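Importin subunit beta-1 (Saccharomyces cerevisiae, PDB 5OWU) carries proteins into the nucleus together with importin alpha, which recognises the classical nuclear localization signal of the cargo. Local coordinates at residues K250-Y255 with V287-T292; N316-S321 with A359-N364; N328-L333 with V390-S395. All blocks are in the same frame, centred on the assembly; numbering follows the deposited sequence.

Overall arrangement
All three contacts join helices of HEAT repeats 6 to 9 on the same side of the chain's centre. Contacts 1 and 3 are buried and each links one repeat to the next, whereas contact 2 is partly buried and lies within repeat 8, joining its two helices. Contacts 2 and 3 share helix 317-332, contact 2 at its start and contact 3 at its end. Helix 280-306 of contact 1 packs against both, Trp290 on Ser321 and Val287 on Leu329 and Leu332. No hydrogen bond crosses any contact: methionine, phenylalanine and threonine carbons meet in contact 1, alanine, leucine, cysteine and an asparagine amide in contact 2, leucines, alanine and methionine in contact 3.

Contact 1 (K250-Y255 with V287-T292); sequences KIMSLY and VEFWST
Met252 carries the apolar part of this contact and meets two residues of 287-292. Its terminal methyl touches the far end of the Phe289 ring, where Met252 CE lies 3.6 Å from Phe289 CZ, and the two side chains cross at about a right angle. The chain of Met252 leaves with CG anti to the backbone N (chi1 175°) and then bends at chi2 and chi3, which delivers the methyl to the ring. Nearer the backbone, Met252 CG lies 4.1 Å from Thr292 CG2 as the two side chains slide past each other in opposite directions. Thr292 CG2 also packs against Ser253, 4.3 Å from Ser253 CB.

The polar component lies beside the methyl packing: Ser253 OG is hydrogen-bonded to Glu296, about one turn past Thr292 on helix 280-306, so the serine adds a polar tie to that helix.

The two segments run nearly parallel, at 8°, with their axes 9.7 Å apart and Ser253 level with Thr292. This joins the last turns of helix 238-255 in HEAT 6 to helix 280-306 in HEAT 7. Helix 260-274 packs against the same side chains, its Met263 touching both Met252 and Phe289, while Trp290 and Val287 carry the packing onward to helices 317-332 and 347-362.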
ATOM      1  N   LYS A 250      -7.369 -10.129 -14.355  1.00 28.58           N
ATOM      2  CA  LYS A 250      -7.770 -10.668 -13.062  1.00 28.40           C
ATOM      3  C   LYS A 250      -7.778 -12.193 -13.083  1.00 26.99           C
ATOM      4  O   LYS A 250      -7.373 -12.843 -12.109  1.00 31.36           O
ATOM      5  CB  LYS A 250      -9.140 -10.120 -12.677  1.00 30.59           C
ATOM      6  CG  LYS A 250      -9.232  -9.713 -11.214  1.00 54.44           C
ATOM      7  CD  LYS A 250     -10.659  -9.763 -10.676  1.00 51.55           C
ATOM      8  CE  LYS A 250     -10.724  -9.325  -9.221  1.00 64.15           C
ATOM      9  NZ  LYS A 250      -9.833 -10.160  -8.357  1.00 62.57           N
ATOM     10  N   ILE A 251      -8.233 -12.782 -14.189  1.00 26.66           N
ATOM     11  CA  ILE A 251      -8.217 -14.236 -14.322  1.00 25.70           C
ATOM     12  C   ILE A 251      -6.794 -14.762 -14.285  1.00 35.94           C
ATOM     13  O   ILE A 251      -6.527 -15.814 -13.705  1.00 30.94           O
ATOM     14  CB  ILE A 251      -8.926 -14.672 -15.617  1.00 29.92           C
ATOM     15  CG1 ILE A 251     -10.432 -14.425 -15.501  1.00 27.82           C
ATOM     16  CG2 ILE A 251      -8.653 -16.154 -15.909  1.00 28.42           C
ATOM     17  CD1 ILE A 251     -11.175 -14.503 -16.825  1.00 35.28           C
ATOM     18  N   MET A 252      -5.865 -14.076 -14.951  1.00 30.51           N
ATOM     19  CA  MET A 252      -4.479 -14.530 -14.923  1.00 32.12           C
ATOM     20  C   MET A 252      -3.942 -14.501 -13.499  1.00 38.47           C
ATOM     21  O   MET A 252      -3.299 -15.458 -13.046  1.00 37.67           O
ATOM     22  CB  MET A 252      -3.629 -13.658 -15.850  1.00 32.72           C
ATOM     23  CG  MET A 252      -2.124 -13.945 -15.830  1.00 33.56           C
ATOM     24  SD  MET A 252      -1.662 -15.525 -16.550  1.00 32.31           S
ATOM     25  CE  MET A 252      -2.215 -15.296 -18.250  1.00 31.72           C
ATOM     26  N   SER A 253      -4.229 -13.422 -12.766  1.00 32.58           N
ATOM     27  CA  SER A 253      -3.735 -13.311 -11.397  1.00 37.81           C
ATOM     28  C   SER A 253      -4.336 -14.380 -10.486  1.00 36.97           C
ATOM     29  O   SER A 253      -3.627 -14.959  -9.657  1.00 46.52           O
ATOM     30  CB  SER A 253      -4.023 -11.908 -10.854  1.00 35.51           C
ATOM     31  OG  SER A 253      -3.577 -11.798  -9.517  1.00 46.99           O
ATOM     32  N   LEU A 254      -5.632 -14.668 -10.628  1.00 34.05           N
ATOM     33  CA  LEU A 254      -6.307 -15.591  -9.713  1.00 34.41           C
ATOM     34  C   LEU A 254      -6.186 -17.056 -10.118  1.00 36.21           C
ATOM     35  O   LEU A 254      -6.121 -17.938  -9.257  1.00 32.07           O
ATOM     36  CB  LEU A 254      -7.791 -15.235  -9.617  1.00 32.89           C
ATOM     37  CG  LEU A 254      -8.156 -13.996  -8.812  1.00 39.85           C
ATOM     38  CD1 LEU A 254      -9.659 -13.779  -8.897  1.00 47.93           C
ATOM     39  CD2 LEU A 254      -7.713 -14.150  -7.363  1.00 46.51           C
ATOM     40  N   TYR A 255      -6.182 -17.335 -11.410  1.00 29.64           N
ATOM     41  CA  TYR A 255      -6.214 -18.690 -11.938  1.00 26.97           C
ATOM     42  C   TYR A 255      -5.046 -18.933 -12.884  1.00 34.42           C
ATOM     43  O   TYR A 255      -5.186 -19.642 -13.879  1.00 28.68           O
ATOM     44  CB  TYR A 255      -7.546 -18.954 -12.640  1.00 37.22           C
ATOM     45  CG  TYR A 255      -8.733 -18.797 -11.718  1.00 31.34           C
ATOM     46  CD1 TYR A 255      -8.990 -19.738 -10.729  1.00 35.83           C
ATOM     47  CD2 TYR A 255      -9.588 -17.706 -11.825  1.00 37.86           C
ATOM     48  CE1 TYR A 255     -10.066 -19.601  -9.868  1.00 39.61           C
ATOM     49  CE2 TYR A 255     -10.679 -17.562 -10.963  1.00 34.28           C
ATOM     50  CZ  TYR A 255     -10.904 -18.514  -9.990  1.00 34.79           C
ATOM     51  OH  TYR A 255     -11.970 -18.396  -9.131  1.00 39.12           O
ATOM     52  N   VAL A 287      -0.218  -4.345 -22.819  1.00 32.93           N
ATOM     53  CA  VAL A 287       0.898  -4.152 -21.904  1.00 25.78           C
ATOM     54  C   VAL A 287       0.501  -4.580 -20.499  1.00 26.23           C
ATOM     55  O   VAL A 287       1.221  -5.336 -19.838  1.00 31.56           O
ATOM     56  CB  VAL A 287       1.375  -2.690 -21.942  1.00 33.13           C
ATOM     57  CG1 VAL A 287       2.426  -2.434 -20.865  1.00 28.90           C
ATOM     58  CG2 VAL A 287       1.944  -2.366 -23.309  1.00 32.00           C
ATOM     59  N   GLU A 288      -0.662  -4.116 -20.026  1.00 28.41           N
ATOM     60  CA  GLU A 288      -1.090  -4.469 -18.677  1.00 28.31           C
ATOM     61  C   GLU A 288      -1.229  -5.975 -18.529  1.00 30.51           C
ATOM     62  O   GLU A 288      -0.914  -6.533 -17.471  1.00 27.08           O
ATOM     63  CB  GLU A 288      -2.412  -3.775 -18.333  1.00 30.92           C
ATOM     64  CG  GLU A 288      -2.993  -4.188 -16.977  1.00 38.92           C
ATOM     65  CD  GLU A 288      -2.045  -3.915 -15.820  1.00 54.03           C
ATOM     66  OE1 GLU A 288      -1.172  -3.026 -15.953  1.00 56.66           O
ATOM     67  OE2 GLU A 288      -2.172  -4.591 -14.773  1.00 59.43           O
ATOM     68  N   PHE A 289      -1.704  -6.651 -19.576  1.00 33.33           N
ATOM     69  CA  PHE A 289      -1.779  -8.111 -19.521  1.00 30.33           C
ATOM     70  C   PHE A 289      -0.404  -8.735 -19.280  1.00 30.84           C
ATOM     71  O   PHE A 289      -0.236  -9.624 -18.423  1.00 30.51           O
ATOM     72  CB  PHE A 289      -2.388  -8.640 -20.816  1.00 36.24           C
ATOM     73  CG  PHE A 289      -2.595 -10.121 -20.814  1.00 34.45           C
ATOM     74  CD1 PHE A 289      -3.515 -10.685 -19.958  1.00 34.22           C
ATOM     75  CD2 PHE A 289      -1.870 -10.945 -21.651  1.00 35.88           C
ATOM     76  CE1 PHE A 289      -3.723 -12.041 -19.937  1.00 34.97           C
ATOM     77  CE2 PHE A 289      -2.077 -12.317 -21.633  1.00 38.19           C
ATOM     78  CZ  PHE A 289      -3.004 -12.859 -20.768  1.00 40.12           C
ATOM     79  N   TRP A 290       0.605  -8.289 -20.029  1.00 34.54           N
ATOM     80  CA  TRP A 290       1.911  -8.917 -19.857  1.00 31.61           C
ATOM     81  C   TRP A 290       2.561  -8.516 -18.535  1.00 32.10           C
ATOM     82  O   TRP A 290       3.279  -9.327 -17.929  1.00 27.47           O
ATOM     83  CB  TRP A 290       2.798  -8.610 -21.062  1.00 27.27           C
ATOM     84  CG  TRP A 290       2.454  -9.539 -22.178  1.00 37.68           C
ATOM     85  CD1 TRP A 290       1.627  -9.290 -23.235  1.00 31.56           C
ATOM     86  CD2 TRP A 290       2.892 -10.894 -22.320  1.00 29.39           C
ATOM     87  NE1 TRP A 290       1.532 -10.407 -24.032  1.00 30.22           N
ATOM     88  CE2 TRP A 290       2.296 -11.405 -23.490  1.00 29.71           C
ATOM     89  CE3 TRP A 290       3.729 -11.728 -21.569  1.00 27.74           C
ATOM     90  CZ2 TRP A 290       2.523 -12.702 -23.932  1.00 29.05           C
ATOM     91  CZ3 TRP A 290       3.947 -13.014 -22.006  1.00 29.19           C
ATOM     92  CH2 TRP A 290       3.345 -13.490 -23.178  1.00 30.77           C
ATOM     93  N   SER A 291       2.281  -7.307 -18.040  1.00 32.01           N
ATOM     94  CA  SER A 291       2.748  -6.944 -16.708  1.00 28.63           C
ATOM     95  C   SER A 291       2.124  -7.845 -15.652  1.00 29.64           C
ATOM     96  O   SER A 291       2.799  -8.254 -14.703  1.00 29.04           O
ATOM     97  CB  SER A 291       2.445  -5.474 -16.411  1.00 35.67           C
ATOM     98  OG  SER A 291       3.281  -4.614 -17.174  1.00 32.44           O
ATOM     99  N   THR A 292       0.836  -8.168 -15.797  1.00 29.44           N
ATOM    100  CA  THR A 292       0.207  -9.090 -14.852  1.00 30.90           C
ATOM    101  C   THR A 292       0.916 -10.438 -14.864  1.00 31.59           C
ATOM    102  O   THR A 292       1.239 -10.997 -13.804  1.00 33.86           O
ATOM    103  CB  THR A 292      -1.279  -9.258 -15.178  1.00 28.27           C
ATOM    104  OG1 THR A 292      -1.938  -7.988 -15.094  1.00 32.09           O
ATOM    105  CG2 THR A 292      -1.936 -10.200 -14.200  1.00 28.71           C
TER

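Contact 2 (N316-S321 with A359-N364); sequences NFALSS and AQNCGN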
ATOM      1  N   ASN A 316       6.538 -19.947 -17.044  1.00 31.97           N
ATOM      2  CA  ASN A 316       7.571 -19.177 -17.732  1.00 38.72           C
ATOM      3  C   ASN A 316       7.039 -18.571 -19.028  1.00 37.51           C
ATOM      4  O   ASN A 316       7.701 -18.605 -20.068  1.00 34.41           O
ATOM      5  CB  ASN A 316       8.806 -20.043 -18.003  1.00 46.80           C
ATOM      6  CG  ASN A 316       9.488 -20.502 -16.726  1.00 49.49           C
ATOM      7  OD1 ASN A 316       9.775 -19.696 -15.843  1.00 48.13           O
ATOM      8  ND2 ASN A 316       9.732 -21.801 -16.614  1.00 47.12           N
ATOM      9  N   PHE A 317       5.829 -18.014 -18.963  1.00 35.38           N
ATOM     10  CA  PHE A 317       5.238 -17.348 -20.124  1.00 34.31           C
ATOM     11  C   PHE A 317       6.121 -16.210 -20.621  1.00 36.25           C
ATOM     12  O   PHE A 317       6.372 -16.078 -21.826  1.00 35.25           O
ATOM     13  CB  PHE A 317       3.852 -16.801 -19.766  1.00 32.46           C
ATOM     14  CG  PHE A 317       2.818 -17.864 -19.489  1.00 32.15           C
ATOM     15  CD1 PHE A 317       2.670 -18.950 -20.340  1.00 29.62           C
ATOM     16  CD2 PHE A 317       1.980 -17.760 -18.387  1.00 33.44           C
ATOM     17  CE1 PHE A 317       1.713 -19.918 -20.088  1.00 34.94           C
ATOM     18  CE2 PHE A 317       1.023 -18.729 -18.128  1.00 38.83           C
ATOM     19  CZ  PHE A 317       0.889 -19.809 -18.984  1.00 42.13           C
ATOM     20  N   ALA A 318       6.562 -15.344 -19.706  1.00 28.85           N
ATOM     21  CA  ALA A 318       7.341 -14.175 -20.096  1.00 29.74           C
ATOM     22  C   ALA A 318       8.673 -14.591 -20.704  1.00 29.40           C
ATOM     23  O   ALA A 318       9.042 -14.134 -21.791  1.00 32.49           O
ATOM     24  CB  ALA A 318       7.558 -13.264 -18.888  1.00 32.92           C
ATOM     25  N   LEU A 319       9.398 -15.477 -20.018  1.00 30.36           N
ATOM     26  CA  LEU A 319      10.704 -15.913 -20.505  1.00 30.69           C
ATOM     27  C   LEU A 319      10.615 -16.418 -21.940  1.00 38.34           C
ATOM     28  O   LEU A 319      11.365 -15.977 -22.815  1.00 37.93           O
ATOM     29  CB  LEU A 319      11.260 -16.998 -19.582  1.00 35.61           C
ATOM     30  CG  LEU A 319      12.683 -17.472 -19.873  1.00 45.61           C
ATOM     31  CD1 LEU A 319      13.667 -16.356 -19.627  1.00 40.18           C
ATOM     32  CD2 LEU A 319      13.041 -18.682 -19.027  1.00 46.98           C
ATOM     33  N   SER A 320       9.672 -17.328 -22.204  1.00 43.19           N
ATOM     34  CA  SER A 320       9.546 -17.927 -23.529  1.00 47.72           C
ATOM     35  C   SER A 320       9.175 -16.901 -24.590  1.00 43.36           C
ATOM     36  O   SER A 320       9.512 -17.081 -25.763  1.00 47.84           O
ATOM     37  CB  SER A 320       8.486 -19.025 -23.504  1.00 52.61           C
ATOM     38  OG  SER A 320       8.760 -19.996 -22.506  1.00 42.07           O
ATOM     39  N   SER A 321       8.465 -15.840 -24.212  1.00 32.97           N
ATOM     40  CA  SER A 321       7.893 -14.900 -25.169  1.00 37.09           C
ATOM     41  C   SER A 321       8.751 -13.660 -25.399  1.00 38.26           C
ATOM     42  O   SER A 321       8.370 -12.810 -26.211  1.00 33.03           O
ATOM     43  CB  SER A 321       6.510 -14.458 -24.689  1.00 48.00           C
ATOM     44  OG  SER A 321       5.704 -15.572 -24.357  1.00 35.83           O
ATOM     45  N   ALA A 359      12.590  -7.604 -17.081  1.00 28.42           N
ATOM     46  CA  ALA A 359      13.996  -7.733 -16.709  1.00 24.24           C
ATOM     47  C   ALA A 359      14.154  -8.378 -15.339  1.00 28.16           C
ATOM     48  O   ALA A 359      15.050  -9.208 -15.142  1.00 28.07           O
ATOM     49  CB  ALA A 359      14.678  -6.366 -16.734  1.00 32.35           C
ATOM     50  N   GLN A 360      13.308  -8.003 -14.376  1.00 25.61           N
ATOM     51  CA  GLN A 360      13.375  -8.620 -13.052  1.00 29.05           C
ATOM     52  C   GLN A 360      13.015 -10.099 -13.119  1.00 38.29           C
ATOM     53  O   GLN A 360      13.620 -10.928 -12.431  1.00 37.64           O
ATOM     54  CB  GLN A 360      12.440  -7.885 -12.085  1.00 33.62           C
ATOM     55  CG  GLN A 360      12.886  -6.472 -11.764  1.00 32.79           C
ATOM     56  CD  GLN A 360      11.823  -5.665 -11.044  1.00 35.38           C
ATOM     57  OE1 GLN A 360      10.640  -5.735 -11.376  1.00 31.66           O
ATOM     58  NE2 GLN A 360      12.244  -4.888 -10.053  1.00 39.31           N
ATOM     59  N   ASN A 361      12.036 -10.446 -13.950  1.00 29.43           N
ATOM     60  CA  ASN A 361      11.544 -11.815 -14.010  1.00 32.64           C
ATOM     61  C   ASN A 361      12.476 -12.723 -14.802  1.00 34.99           C
ATOM     62  O   ASN A 361      12.584 -13.914 -14.492  1.00 36.76           O
ATOM     63  CB  ASN A 361      10.146 -11.812 -14.629  1.00 35.69           C
ATOM     64  CG  ASN A 361       9.500 -13.182 -14.652  1.00 41.07           C
ATOM     65  OD1 ASN A 361       9.869 -14.076 -13.897  1.00 40.00           O
ATOM     66  ND2 ASN A 361       8.510 -13.341 -15.521  1.00 40.04           N
ATOM     67  N   CYS A 362      13.172 -12.178 -15.797  1.00 26.22           N
ATOM     68  CA  CYS A 362      13.849 -12.981 -16.808  1.00 32.01           C
ATOM     69  C   CYS A 362      15.350 -12.737 -16.896  1.00 38.36           C
ATOM     70  O   CYS A 362      16.020 -13.409 -17.686  1.00 33.35           O
ATOM     71  CB  CYS A 362      13.218 -12.722 -18.184  1.00 30.80           C
ATOM     72  SG  CYS A 362      11.445 -13.057 -18.221  1.00 34.91           S
ATOM     73  N   GLY A 363      15.890 -11.785 -16.143  1.00 34.06           N
ATOM     74  CA  GLY A 363      17.334 -11.648 -16.054  1.00 37.27           C
ATOM     75  C   GLY A 363      17.999 -11.460 -17.406  1.00 29.19           C
ATOM     76  O   GLY A 363      17.544 -10.678 -18.248  1.00 31.76           O
ATOM     77  N   ASN A 364      19.099 -12.193 -17.614  1.00 29.68           N
ATOM     78  CA  ASN A 364      19.918 -12.027 -18.813  1.00 31.43           C
ATOM     79  C   ASN A 364      19.130 -12.208 -20.107  1.00 38.02           C
ATOM     80  O   ASN A 364      19.559 -11.716 -21.153  1.00 27.77           O
ATOM     81  CB  ASN A 364      21.086 -13.023 -18.792  1.00 30.94           C
ATOM     82  CG  ASN A 364      22.094 -12.728 -17.699  1.00 29.74           C
ATOM     83  OD1 ASN A 364      22.071 -11.660 -17.087  1.00 34.80           O
ATOM     84  ND2 ASN A 364      22.994 -13.679 -17.451  1.00 29.76           N
TER
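Leu319 and Cys362 bring the two backbones close, their CA atoms 5.7 Å apart, where the first turn of helix 317-332 meets the last turn of helix 347-362. Gly363 leaves helical geometry with a positive phi of 57° and ends that helix. On the other segment, Ser320 N and Ser320 OG reach Asn316 O from opposite faces of its carbonyl plane, and Ser321 OG bonds to Phe317 O at 2.7 Å.

Cys362 SG settles against the opposing backbone, 3.6 Å from Leu319 N and 3.9 Å from Ala318 CB. Leu319, with CG anti to its N (chi1 -174°), sends Leu319 CD1 alongside the cysteine to within 3.9 Å of Cys362 CB. The Asn361 amide brings Asn361 ND2 to 3.5 Å from Ala318 CB, a polar atom over a methyl, but its hydrogen bond goes to Glu297 of helix 280-306. That carboxylate also accepts from Phe317 N, so one acidic residue of the preceding repeat holds both segments.

The small side chains of Ala318 and Cys362 are consistent with the close approach. The start of one helix thus meets the end of the next across the paired-helix unit of HEAT repeat 8.

Contact 3 (N328-L333 with V390-S395); sequences NLLNLL and VMAFGS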
ATOM      1  N   ASN A 328       8.016  -5.188 -29.296  1.00 33.88           N
ATOM      2  CA  ASN A 328       6.816  -4.358 -29.347  1.00 47.10           C
ATOM      3  C   ASN A 328       6.754  -3.370 -28.178  1.00 34.24           C
ATOM      4  O   ASN A 328       6.378  -2.201 -28.365  1.00 33.58           O
ATOM      5  CB  ASN A 328       5.583  -5.258 -29.382  1.00 44.76           C
ATOM      6  CG  ASN A 328       5.527  -6.116 -30.640  1.00 46.91           C
ATOM      7  OD1 ASN A 328       6.127  -5.778 -31.665  1.00 51.06           O
ATOM      8  ND2 ASN A 328       4.810  -7.229 -30.568  1.00 48.53           N
ATOM      9  N   LEU A 329       7.118  -3.810 -26.966  1.00 34.05           N
ATOM     10  CA  LEU A 329       7.212  -2.885 -25.832  1.00 39.69           C
ATOM     11  C   LEU A 329       8.169  -1.742 -26.145  1.00 32.44           C
ATOM     12  O   LEU A 329       7.828  -0.547 -26.016  1.00 42.66           O
ATOM     13  CB  LEU A 329       7.696  -3.627 -24.582  1.00 41.02           C
ATOM     14  CG  LEU A 329       6.777  -4.561 -23.809  1.00 44.98           C
ATOM     15  CD1 LEU A 329       7.575  -5.231 -22.691  1.00 37.11           C
ATOM     16  CD2 LEU A 329       5.595  -3.801 -23.235  1.00 39.67           C
ATOM     17  N   LEU A 330       9.389  -2.102 -26.551  1.00 27.87           N
ATOM     18  CA  LEU A 330      10.387  -1.101 -26.898  1.00 29.61           C
ATOM     19  C   LEU A 330       9.810  -0.096 -27.884  1.00 26.78           C
ATOM     20  O   LEU A 330       9.955   1.120 -27.708  1.00 33.56           O
ATOM     21  CB  LEU A 330      11.632  -1.790 -27.464  1.00 32.75           C
ATOM     22  CG  LEU A 330      12.382  -2.623 -26.420  1.00 37.24           C
ATOM     23  CD1 LEU A 330      13.404  -3.553 -27.069  1.00 37.57           C
ATOM     24  CD2 LEU A 330      13.068  -1.713 -25.406  1.00 36.52           C
ATOM     25  N   ASN A 331       9.114  -0.589 -28.912  1.00 39.87           N
ATOM     26  CA  ASN A 331       8.488   0.321 -29.865  1.00 40.53           C
ATOM     27  C   ASN A 331       7.484   1.244 -29.181  1.00 46.36           C
ATOM     28  O   ASN A 331       7.325   2.399 -29.591  1.00 44.17           O
ATOM     29  CB  ASN A 331       7.803  -0.466 -30.982  1.00 53.72           C
ATOM     30  CG  ASN A 331       7.071   0.436 -31.960  1.00 66.62           C
ATOM     31  OD1 ASN A 331       7.696   1.171 -32.727  1.00 68.73           O
ATOM     32  ND2 ASN A 331       5.741   0.391 -31.932  1.00 69.55           N
ATOM     33  N   LEU A 332       6.791   0.759 -28.149  1.00 29.57           N
ATOM     34  CA  LEU A 332       5.844   1.620 -27.456  1.00 36.16           C
ATOM     35  C   LEU A 332       6.538   2.733 -26.691  1.00 44.78           C
ATOM     36  O   LEU A 332       5.903   3.749 -26.385  1.00 32.67           O
ATOM     37  CB  LEU A 332       4.976   0.805 -26.496  1.00 34.60           C
ATOM     38  CG  LEU A 332       3.994  -0.178 -27.134  1.00 33.71           C
ATOM     39  CD1 LEU A 332       3.304  -1.003 -26.050  1.00 33.35           C
ATOM     40  CD2 LEU A 332       2.965   0.551 -27.996  1.00 35.60           C
ATOM     41  N   LEU A 333       7.824   2.575 -26.374  1.00 32.00           N
ATOM     42  CA  LEU A 333       8.515   3.633 -25.637  1.00 31.11           C
ATOM     43  C   LEU A 333       8.577   4.963 -26.386  1.00 40.46           C
ATOM     44  O   LEU A 333       8.787   6.005 -25.748  1.00 33.93           O
ATOM     45  CB  LEU A 333       9.938   3.192 -25.281  1.00 26.91           C
ATOM     46  CG  LEU A 333      10.047   1.990 -24.340  1.00 30.09           C
ATOM     47  CD1 LEU A 333      11.503   1.632 -24.120  1.00 30.49           C
ATOM     48  CD2 LEU A 333       9.361   2.279 -23.010  1.00 28.51           C
ATOM     49  N   VAL A 390      17.551   5.568 -23.600  1.00 25.91           N
ATOM     50  CA  VAL A 390      18.006   5.588 -22.205  1.00 22.66           C
ATOM     51  C   VAL A 390      16.940   5.014 -21.274  1.00 24.16           C
ATOM     52  O   VAL A 390      17.268   4.412 -20.242  1.00 26.82           O
ATOM     53  CB  VAL A 390      18.440   6.999 -21.739  1.00 21.47           C
ATOM     54  CG1 VAL A 390      19.781   7.368 -22.317  1.00 30.21           C
ATOM     55  CG2 VAL A 390      17.393   8.060 -22.086  1.00 35.55           C
ATOM     56  N   MET A 391      15.661   5.198 -21.595  1.00 21.98           N
ATOM     57  CA  MET A 391      14.608   4.573 -20.800  1.00 18.62           C
ATOM     58  C   MET A 391      14.768   3.056 -20.781  1.00 20.04           C
ATOM     59  O   MET A 391      14.665   2.419 -19.724  1.00 25.46           O
ATOM     60  CB  MET A 391      13.229   4.959 -21.346  1.00 29.37           C
ATOM     61  CG  MET A 391      12.058   4.356 -20.562  1.00 28.81           C
ATOM     62  SD  MET A 391      12.014   4.891 -18.828  1.00 36.80           S
ATOM     63  CE  MET A 391      10.884   3.675 -18.169  1.00 50.09           C
ATOM     64  N   ALA A 392      15.020   2.458 -21.949  1.00 26.92           N
ATOM     65  CA  ALA A 392      15.179   1.010 -22.027  1.00 27.77           C
ATOM     66  C   ALA A 392      16.425   0.555 -21.270  1.00 30.23           C
ATOM     67  O   ALA A 392      16.384  -0.409 -20.479  1.00 30.60           O
ATOM     68  CB  ALA A 392      15.237   0.578 -23.498  1.00 30.49           C
ATOM     69  N   PHE A 393      17.543   1.262 -21.471  1.00 26.72           N
ATOM     70  CA  PHE A 393      18.768   0.859 -20.797  1.00 21.14           C
ATOM     71  C   PHE A 393      18.590   0.904 -19.288  1.00 23.84           C
ATOM     72  O   PHE A 393      18.911  -0.058 -18.583  1.00 27.61           O
ATOM     73  CB  PHE A 393      19.939   1.741 -21.220  1.00 28.25           C
ATOM     74  CG  PHE A 393      21.265   1.192 -20.796  1.00 29.63           C
ATOM     75  CD1 PHE A 393      21.779   1.488 -19.553  1.00 25.17           C
ATOM     76  CD2 PHE A 393      21.981   0.356 -21.631  1.00 25.84           C
ATOM     77  CE1 PHE A 393      23.000   0.973 -19.153  1.00 24.86           C
ATOM     78  CE2 PHE A 393      23.190  -0.164 -21.239  1.00 27.46           C
ATOM     79  CZ  PHE A 393      23.703   0.143 -20.000  1.00 31.36           C
ATOM     80  N   GLY A 394      18.060   2.014 -18.773  1.00 24.92           N
ATOM     81  CA  GLY A 394      17.815   2.101 -17.348  1.00 29.97           C
ATOM     82  C   GLY A 394      16.845   1.041 -16.870  1.00 25.88           C
ATOM     83  O   GLY A 394      16.977   0.529 -15.755  1.00 22.69           O
ATOM     84  N   SER A 395      15.880   0.678 -17.715  1.00 25.89           N
ATOM     85  CA  SER A 395      14.878  -0.316 -17.344  1.00 28.47           C
ATOM     86  C   SER A 395      15.421  -1.738 -17.277  1.00 31.30           C
ATOM     87  O   SER A 395      14.717  -2.606 -16.747  1.00 32.51           O
ATOM     88  CB  SER A 395      13.706  -0.280 -18.324  1.00 27.71           C
ATOM     89  OG  SER A 395      12.922   0.882 -18.138  1.00 27.17           O
TER
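Two successive HEAT repeats are joined here, as Leu330 and Leu333, where helix 317-332 of repeat 8 runs out, pack on Ala392 of helix 383-395 in repeat 9. The alanine methyl is received by both leucines: Leu330 CD2 lies 3.7 Å from Ala392 CB, and Leu333 CD1 lies 3.9 Å from Ala392 CB. Leu333 holds CG anti to its carbonyl carbon (chi1 -64°), and its two methyls divide the work, CD1 on the alanine and Leu333 CD2 against Met391 CG at 4.2 Å. The methionine crosses Leu333 at about a right angle; it touches through CG, set anti to the backbone N (chi1 -179°), and packs further on Gln356 and Trp433.

Within 390-395, Met391 O takes two bonds from opposite faces of its plane, from Ser395 N and from Ser395 OG at 2.8 Å, the hydroxyl standing above the carbonyl plane. Ser395 OG is also hydrogen-bonded to Gln356 of helix 347-362, so this buried hydroxyl is satisfied without any partner in 328-333.

Cohesion between the two segments therefore rests on van der Waals contact among leucine, alanine and methionine side chains, with no hydrogen bond between them.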